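Local coordinates for protein putative aldo/keto reductase (Salmonella enterica subsp. enterica serovar Typhimurium, PDB 4R9O) that probably acts as an NADP-dependent oxidoreductase of the aldo/keto reductase family, built on a TIM barrel, at residues V5-I10 against G48-D53; G23-M28 against L261-S266. All blocks are in the same frame, centred on the assembly; numbering follows the deposited sequence.

Both contacts reach the barrel sheet, contact 1 through the N-terminal hairpin strand 7-9; strand 16-23 ties them together, pairing in parallel with strand 51-53 on one edge and with strand 261-264 on the other. Contact 1 lies where Val5 and Arg7 meet the loop Gly48-Thr50 that leads into strand 51-53, contact 2 where strands 16-23 and 261-264 run out into loops, centres about 14 Å apart. They meet directly: Asp53 O probably accepts a hydrogen bond from Tyr24 N at 3.0 Å, and Ile10 CG2 packs on Leu261 CD2 at 3.8 Å. Contact 2 is at the likely active site, the Trp25 side chain about 4 Å from that of Tyr58, the probable proton donor.

Contact 1: residues V5-I10 against G48-D53; sequences VQRVTI and GVTTVD
Thr50 OG1 receives the end of the Arg7 side chain, the two residues reaching toward each other tip to tip. NH2 makes the stronger bond, 2.7 Å from Arg7 NH2 to Thr50 OG1, with the hydroxyl oxygen only 10° out of the guanidinium plane; NH1 adds a weak, more bent one at 3.2 Å to the same oxygen. Arginine suits the place because its long chain, bent at chi3 (56°), spans the gap and still has an N-H to spare: Arg7 NH2 also donates to a water 3.1 Å away, which in turn donates to Val5 O and, at 2.6 Å, to Gly48 O. Strand 7-9 forms with strand 16-23 the antiparallel hairpin that in aldo/keto reductases closes the N-terminal end of the barrel, and it is thereby fastened to the entrance of barrel strand 51-53, where Gly48 ends helix 34-46 in a Schellman motif. Its positive phi (101°) suits glycine, and a CB there would run into Val5 N. Beside this polar group, the Val5 and Val49 side chains cross obliquely, their CG2 atoms 4.0 Å apart, and Leu276 of helix 269-276 touches both valines. Farther out, Glu16 of strand 16-23 pairs with Arg7 NE in a salt bridge, while NE2 of Gln82, on strand 82-90, is hydrogen-bonded to Thr50 OG1.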
loop_
_atom_site.group_PDB
_atom_site.type_symbol
_atom_site.label_atom_id
_atom_site.label_comp_id
_atom_site.label_asym_id
_atom_site.label_seq_id
_atom_site.Cartn_x
_atom_site.Cartn_y
_atom_site.Cartn_z
ATOM N N VAL C 5 -37.051 -5.206 21.527
ATOM C CA VAL C 5 -36.275 -5.370 20.308
ATOM C C VAL C 5 -37.033 -6.130 19.227
ATOM O O VAL C 5 -37.578 -7.204 19.480
ATOM C CB VAL C 5 -34.956 -6.094 20.598
ATOM C CG1 VAL C 5 -34.116 -6.212 19.333
ATOM C CG2 VAL C 5 -34.198 -5.350 21.659
ATOM N N GLN C 6 -37.063 -5.552 18.027
ATOM C CA GLN C 6 -37.694 -6.172 16.869
ATOM C C GLN C 6 -37.100 -7.559 16.589
ATOM O O GLN C 6 -35.931 -7.821 16.894
ATOM C CB GLN C 6 -37.534 -5.267 15.643
ATOM C CG GLN C 6 -38.230 -5.768 14.389
ATOM C CD GLN C 6 -37.750 -5.059 13.136
ATOM O OE1 GLN C 6 -37.018 -4.068 13.209
ATOM N NE2 GLN C 6 -38.162 -5.564 11.974
ATOM N N ARG C 7 -37.907 -8.450 16.023
ATOM C CA ARG C 7 -37.412 -9.750 15.597
ATOM C C ARG C 7 -37.243 -9.732 14.086
ATOM O O ARG C 7 -37.988 -9.051 13.383
ATOM C CB ARG C 7 -38.355 -10.865 16.030
ATOM C CG ARG C 7 -38.657 -10.836 17.516
ATOM C CD ARG C 7 -39.168 -12.172 18.014
ATOM N NE ARG C 7 -38.247 -13.267 17.715
ATOM C CZ ARG C 7 -37.083 -13.461 18.330
ATOM N NH1 ARG C 7 -36.318 -14.490 17.989
ATOM N NH2 ARG C 7 -36.675 -12.621 19.271
ATOM N N VAL C 8 -36.249 -10.461 13.585
ATOM C CA VAL C 8 -35.911 -10.386 12.174
ATOM C C VAL C 8 -35.563 -11.764 11.629
ATOM O O VAL C 8 -34.949 -12.578 12.314
ATOM C CB VAL C 8 -34.729 -9.408 11.923
ATOM C CG1 VAL C 8 -35.134 -7.970 12.226
ATOM C CG2 VAL C 8 -33.513 -9.798 12.742
ATOM N N THR C 9 -35.992 -12.039 10.404
ATOM C CA THR C 9 -35.541 -13.235 9.707
ATOM C C THR C 9 -34.208 -12.919 9.037
ATOM O O THR C 9 -34.140 -12.050 8.177
ATOM C CB THR C 9 -36.571 -13.707 8.667
ATOM O OG1 THR C 9 -37.840 -13.884 9.309
ATOM C CG2 THR C 9 -36.139 -15.027 8.043
ATOM N N ILE C 10 -33.147 -13.618 9.429
ATOM C CA ILE C 10 -31.810 -13.205 9.007
ATOM C C ILE C 10 -31.441 -13.645 7.591
ATOM O O ILE C 10 -30.533 -13.077 6.988
ATOM C CB ILE C 10 -30.746 -13.719 9.981
ATOM C CG1 ILE C 10 -30.592 -15.238 9.849
ATOM C CG2 ILE C 10 -31.125 -13.328 11.408
ATOM C CD1 ILE C 10 -29.529 -15.812 10.733
ATOM N N GLY C 48 -36.181 -8.067 25.068
ATOM C CA GLY C 48 -36.396 -8.608 23.734
ATOM C C GLY C 48 -35.147 -9.145 23.054
ATOM O O GLY C 48 -35.186 -9.538 21.888
ATOM N N VAL C 49 -34.032 -9.164 23.777
ATOM C CA VAL C 49 -32.794 -9.717 23.236
ATOM C C VAL C 49 -32.753 -11.229 23.463
ATOM O O VAL C 49 -32.431 -11.691 24.558
ATOM C CB VAL C 49 -31.554 -9.064 23.873
ATOM C CG1 VAL C 49 -30.273 -9.640 23.259
ATOM C CG2 VAL C 49 -31.612 -7.550 23.715
ATOM N N THR C 50 -33.089 -11.995 22.428
ATOM C CA THR C 50 -33.181 -13.445 22.556
ATOM C C THR C 50 -32.002 -14.203 21.938
ATOM O O THR C 50 -31.725 -15.344 22.313
ATOM C CB THR C 50 -34.485 -13.962 21.921
ATOM O OG1 THR C 50 -34.497 -13.645 20.524
ATOM C CG2 THR C 50 -35.705 -13.327 22.608
ATOM N N THR C 51 -31.315 -13.585 20.983
ATOM C CA THR C 51 -30.209 -14.252 20.311
ATOM C C THR C 51 -28.883 -13.987 21.020
ATOM O O THR C 51 -28.562 -12.841 21.344
ATOM C CB THR C 51 -30.074 -13.802 18.841
ATOM O OG1 THR C 51 -31.357 -13.826 18.202
ATOM C CG2 THR C 51 -29.124 -14.739 18.108
ATOM N N VAL C 52 -28.118 -15.047 21.268
ATOM C CA VAL C 52 -26.864 -14.918 22.006
ATOM C C VAL C 52 -25.711 -15.545 21.219
ATOM O O VAL C 52 -25.867 -16.565 20.535
ATOM C CB VAL C 52 -26.947 -15.558 23.414
ATOM C CG1 VAL C 52 -28.045 -14.875 24.264
ATOM C CG2 VAL C 52 -27.208 -17.043 23.316
ATOM N N ASP C 53 -24.550 -14.920 21.314
ATOM C CA ASP C 53 -23.430 -15.293 20.468
ATOM C C ASP C 53 -22.264 -15.827 21.295
ATOM O O ASP C 53 -21.770 -15.152 22.200
ATOM C CB ASP C 53 -22.997 -14.090 19.622
ATOM C CG ASP C 53 -21.857 -14.425 18.685
ATOM O OD1 ASP C 53 -22.126 -14.990 17.603
ATOM O OD2 ASP C 53 -20.698 -14.133 19.045
HETATM O O HOH W 1 -37.176 -9.770 20.279
#

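Contact 2: residues G23-M28 against L261-S266; sequences GYWRLM and LPIIGS
One direct hydrogen bond joins the backbones: Gly23 N donates to Ile264 O at 2.6 Å. It is nearly straight at the hydrogen (165°) and approaches almost along the C=O axis, continuing the parallel pairing of strands 16-23 and 261-264 up to the point where both chains leave the sheet. Just beyond, a water takes over the bridging. It donates to Gly23 O and to Gly265 O and accepts from Arg26 N, 3.0 Å away, so that three backbone polar groups on the two diverging chains share one molecule.

The apolar contacts explain the two glycines. Ile263 CG2, anti to the backbone N, lies 3.5 Å from Gly23 CA, where a CB on Gly23 would collide with it. Trp25 has CG in the crowded position between its backbone N and carbonyl carbon (chi1 85°), which brings the six-membered ring against the other chain. There Trp25 CZ3 comes to 3.3 Å from Gly265 CA, and the neighbouring ring atom CH2 is almost as near; a CB on Gly265 would strike the ring. Ile263 CG2 meets the same CZ3 more loosely. One face of the indole is covered toward its rim by Arg26 CG and by the bridging water.

Among the charged groups, Arg26 is engaged by Asp29 through a salt bridge. Another subunit also packs here, its Glu224 against Trp25 and its Asn222 against Arg26.

A type I turn from Tyr24 to Leu27 puts the Trp25 side chain close to that of Tyr58, the likely proton donor, while Ser266 probably helps bind NADP(+): these are the C-terminal ends of the barrel strands, whose loops carry the active site in TIM-barrel aldo/keto reductases.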
loop_
_atom_site.group_PDB
_atom_site.type_symbol
_atom_site.label_atom_id
_atom_site.label_comp_id
_atom_site.label_asym_id
_atom_site.label_seq_id
_atom_site.Cartn_x
_atom_site.Cartn_y
_atom_site.Cartn_z
ATOM N N GLY C 23 -23.592 -10.647 22.931
ATOM C CA GLY C 23 -22.350 -11.392 22.741
ATOM C C GLY C 23 -21.669 -11.727 24.067
ATOM O O GLY C 23 -21.575 -10.887 24.962
ATOM N N TYR C 24 -21.180 -12.958 24.191
ATOM C CA TYR C 24 -20.636 -13.421 25.458
ATOM C C TYR C 24 -19.132 -13.716 25.425
ATOM O O TYR C 24 -18.622 -14.446 26.276
ATOM C CB TYR C 24 -21.413 -14.661 25.923
ATOM C CG TYR C 24 -22.735 -14.301 26.570
ATOM C CD1 TYR C 24 -22.786 -13.907 27.908
ATOM C CD2 TYR C 24 -23.927 -14.331 25.851
ATOM C CE1 TYR C 24 -23.984 -13.560 28.510
ATOM C CE2 TYR C 24 -25.141 -13.983 26.452
ATOM C CZ TYR C 24 -25.162 -13.601 27.780
ATOM O OH TYR C 24 -26.353 -13.264 28.396
ATOM N N TRP C 25 -18.412 -13.114 24.481
ATOM C CA TRP C 25 -16.984 -13.388 24.381
ATOM C C TRP C 25 -16.198 -12.849 25.576
ATOM O O TRP C 25 -15.128 -13.369 25.880
ATOM C CB TRP C 25 -16.418 -12.841 23.058
ATOM C CG TRP C 25 -16.006 -11.393 23.035
ATOM C CD1 TRP C 25 -14.741 -10.895 23.214
ATOM C CD2 TRP C 25 -16.849 -10.263 22.788
ATOM N NE1 TRP C 25 -14.751 -9.523 23.106
ATOM C CE2 TRP C 25 -16.031 -9.111 22.842
ATOM C CE3 TRP C 25 -18.212 -10.111 22.525
ATOM C CZ2 TRP C 25 -16.537 -7.824 22.647
ATOM C CZ3 TRP C 25 -18.712 -8.830 22.326
ATOM C CH2 TRP C 25 -17.874 -7.702 22.388
ATOM N N ARG C 26 -16.742 -11.847 26.270
ATOM C CA ARG C 26 -16.087 -11.232 27.435
ATOM C C ARG C 26 -16.622 -11.749 28.772
ATOM O O ARG C 26 -16.295 -11.194 29.820
ATOM C CB ARG C 26 -16.257 -9.706 27.408
ATOM C CG ARG C 26 -15.612 -9.012 26.223
ATOM C CD ARG C 26 -14.219 -8.497 26.565
ATOM N NE ARG C 26 -14.270 -7.294 27.396
ATOM C CZ ARG C 26 -13.400 -7.007 28.360
ATOM N NH1 ARG C 26 -13.530 -5.889 29.061
ATOM N NH2 ARG C 26 -12.400 -7.832 28.625
ATOM N N LEU C 27 -17.452 -12.788 28.729
ATOM C CA LEU C 27 -18.150 -13.280 29.916
ATOM C C LEU C 27 -17.246 -13.509 31.125
ATOM O O LEU C 27 -17.592 -13.103 32.233
ATOM C CB LEU C 27 -18.895 -14.575 29.591
ATOM C CG LEU C 27 -19.664 -15.237 30.747
ATOM C CD1 LEU C 27 -20.522 -14.233 31.522
ATOM C CD2 LEU C 27 -20.535 -16.357 30.207
ATOM N N MET C 28 -16.099 -14.152 30.927
ATOM C CA MET C 28 -15.204 -14.448 32.048
ATOM C C MET C 28 -14.697 -13.175 32.748
ATOM O O MET C 28 -14.454 -13.182 33.957
ATOM C CB MET C 28 -14.009 -15.298 31.580
ATOM C CG MET C 28 -14.390 -16.598 30.872
ATOM S SD MET C 28 -15.619 -17.587 31.775
ATOM C CE MET C 28 -14.705 -17.993 33.261
ATOM N N LEU C 261 -27.289 -7.001 12.241
ATOM C CA LEU C 261 -27.689 -7.260 13.620
ATOM C C LEU C 261 -26.485 -6.994 14.522
ATOM O O LEU C 261 -25.539 -7.793 14.543
ATOM C CB LEU C 261 -28.163 -8.708 13.801
ATOM C CG LEU C 261 -29.463 -9.176 13.129
ATOM C CD1 LEU C 261 -29.377 -9.207 11.599
ATOM C CD2 LEU C 261 -29.841 -10.540 13.665
ATOM N N PRO C 262 -26.503 -5.869 15.255
ATOM C CA PRO C 262 -25.362 -5.519 16.116
ATOM C C PRO C 262 -25.213 -6.453 17.311
ATOM O O PRO C 262 -26.199 -6.756 17.989
ATOM C CB PRO C 262 -25.686 -4.092 16.581
ATOM C CG PRO C 262 -26.690 -3.570 15.573
ATOM C CD PRO C 262 -27.497 -4.781 15.178
ATOM N N ILE C 263 -23.986 -6.913 17.554
ATOM C CA ILE C 263 -23.677 -7.715 18.735
ATOM C C ILE C 263 -23.215 -6.807 19.854
ATOM O O ILE C 263 -22.237 -6.073 19.694
ATOM C CB ILE C 263 -22.579 -8.763 18.458
ATOM C CG1 ILE C 263 -23.006 -9.692 17.316
ATOM C CG2 ILE C 263 -22.234 -9.538 19.738
ATOM C CD1 ILE C 263 -21.865 -10.535 16.756
ATOM N N ILE C 264 -23.937 -6.840 20.968
ATOM C CA ILE C 264 -23.597 -6.060 22.146
ATOM C C ILE C 264 -22.742 -6.934 23.052
ATOM O O ILE C 264 -23.068 -8.101 23.264
ATOM C CB ILE C 264 -24.853 -5.599 22.917
ATOM C CG1 ILE C 264 -25.940 -5.112 21.958
ATOM C CG2 ILE C 264 -24.500 -4.543 23.965
ATOM C CD1 ILE C 264 -27.294 -4.961 22.634
ATOM N N GLY C 265 -21.662 -6.379 23.593
ATOM C CA GLY C 265 -20.745 -7.167 24.395
ATOM C C GLY C 265 -20.617 -6.754 25.847
ATOM O O GLY C 265 -19.789 -7.301 26.578
ATOM N N SER C 266 -21.428 -5.789 26.271
ATOM C CA SER C 266 -21.341 -5.265 27.631
ATOM C C SER C 266 -22.145 -6.098 28.625
ATOM O O SER C 266 -23.324 -6.373 28.403
ATOM C CB SER C 266 -21.819 -3.810 27.677
ATOM O OG SER C 266 -21.989 -3.372 29.022
HETATM O O HOH W 2 -19.142 -10.126 25.852
#